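Uncharacterized protein (Bacteroides ovatus, PDB 3NQK) is of unknown function but carries a DUF4973 region and a BT_3044-like C-terminal region, and packs as a two-fold symmetric pair in the crystal. Local coordinates at the interface of chains A and B. Coordinates in Å, arbitrary orientation; residue numbers count along the deposited sequence, not the author numbering. Chains: chain A/B, uncharacterized protein.

The interface of chains A and B. Residues chain A 16, 46, 106-107; chain B 257, 265, 308.
B:Met257, a selenomethionine at the end of strand 250-257, packs against the side chains of A:Ile46, A:Cys106 and A:Val107. Beyond CB the chain is bent at chi2 (-57°) and chi3 (-72°), which curls its end towards A:Ile46. CG of B:Met257 comes first and lies 3.9 Å from CG2 of A:Ile46. The selenium follows. SE of B:Met257 sits 3.7 Å from SG of A:Cys106 and 3.8 Å from CG2 of A:Val107, so it bridges two neighbouring residues of chain A. The terminal methyl CE of B:Met257 lies 4.0 Å from both CG1 and CG2 of A:Ile46. The two side chains meet roughly at right angles.

A:Val107 begins strand 107-115. Its CG1 lies anti to the backbone N (chi1 -172°), which leaves CG2 beside that N, anti to the carbonyl carbon, and facing chain B. CG2 of A:Val107 also touches CD of B:Glu265 at 3.5 Å and CG2 of B:Thr308 at 4.0 Å. B:Glu265 arrives from the opposite direction with an extended chain. Its carboxylate has a second role through a water. OE2 of B:Glu265 lies 2.9 Å from water 1. The backbone N-H of A:Cys106 points almost straight at this water, and that of A:Val107 makes a longer, more bent link.

The patch thus combines apolar packing with a water bridge. It recurs with the chains exchanged and may help hold a dimer, although the structure alone does not show that this pair forms in solution.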
# COMPACT_ATOMS: atom_id res chain seq x y z
N LYS A 16 -15.90 -4.18 2.08
CA LYS A 16 -14.71 -4.97 2.40
C LYS A 16 -13.62 -4.12 3.03
O LYS A 16 -12.79 -3.52 2.33
CB LYS A 16 -14.17 -5.68 1.16
CG LYS A 16 -13.67 -7.10 1.43
CD LYS A 16 -14.85 -8.06 1.74
CE LYS A 16 -14.39 -9.53 1.77
NZ LYS A 16 -13.23 -9.76 2.71
N ILE A 46 -17.97 -4.06 -2.76
CA ILE A 46 -17.70 -5.21 -3.59
C ILE A 46 -18.98 -5.90 -4.01
O ILE A 46 -19.89 -6.08 -3.20
CB ILE A 46 -16.82 -6.23 -2.80
CG1 ILE A 46 -15.35 -5.87 -2.93
CG2 ILE A 46 -17.01 -7.61 -3.31
CD1 ILE A 46 -15.01 -4.60 -2.26
N CYS A 106 -17.02 -4.69 -10.59
CA CYS A 106 -17.53 -5.26 -9.35
C CYS A 106 -16.89 -4.68 -8.12
O CYS A 106 -17.12 -5.15 -7.03
CB CYS A 106 -17.33 -6.77 -9.36
SG CYS A 106 -15.61 -7.30 -9.31
N VAL A 107 -16.12 -3.61 -8.28
CA VAL A 107 -15.51 -2.94 -7.14
C VAL A 107 -15.50 -1.46 -7.35
O VAL A 107 -15.19 -0.99 -8.43
CB VAL A 107 -14.05 -3.36 -6.95
CG1 VAL A 107 -13.51 -2.79 -5.62
CG2 VAL A 107 -13.93 -4.89 -6.99
N MSE B 257 -15.10 -11.26 -8.69
CA MSE B 257 -14.39 -11.67 -7.48
C MSE B 257 -14.13 -13.17 -7.55
O MSE B 257 -14.94 -13.90 -8.10
CB MSE B 257 -15.20 -11.35 -6.24
CG MSE B 257 -15.61 -9.90 -6.15
SE MSE B 257 -14.15 -8.63 -6.22
CE MSE B 257 -13.39 -8.98 -4.45
N GLU B 265 -10.05 -9.61 -6.68
CA GLU B 265 -10.73 -9.22 -7.90
C GLU B 265 -9.89 -9.69 -9.08
O GLU B 265 -8.69 -9.44 -9.13
CB GLU B 265 -10.91 -7.68 -7.94
CG GLU B 265 -11.35 -7.13 -9.32
CD GLU B 265 -11.41 -5.61 -9.38
OE1 GLU B 265 -10.80 -4.94 -8.51
OE2 GLU B 265 -12.04 -5.09 -10.32
N THR B 308 -8.55 -6.36 -3.27
CA THR B 308 -9.47 -5.24 -3.03
C THR B 308 -9.27 -4.61 -1.68
O THR B 308 -9.53 -3.43 -1.50
CB THR B 308 -10.87 -5.68 -3.10
OG1 THR B 308 -11.08 -6.69 -2.10
CG2 THR B 308 -11.19 -6.24 -4.46
O HOH W 1 -14.38 -3.46 -10.98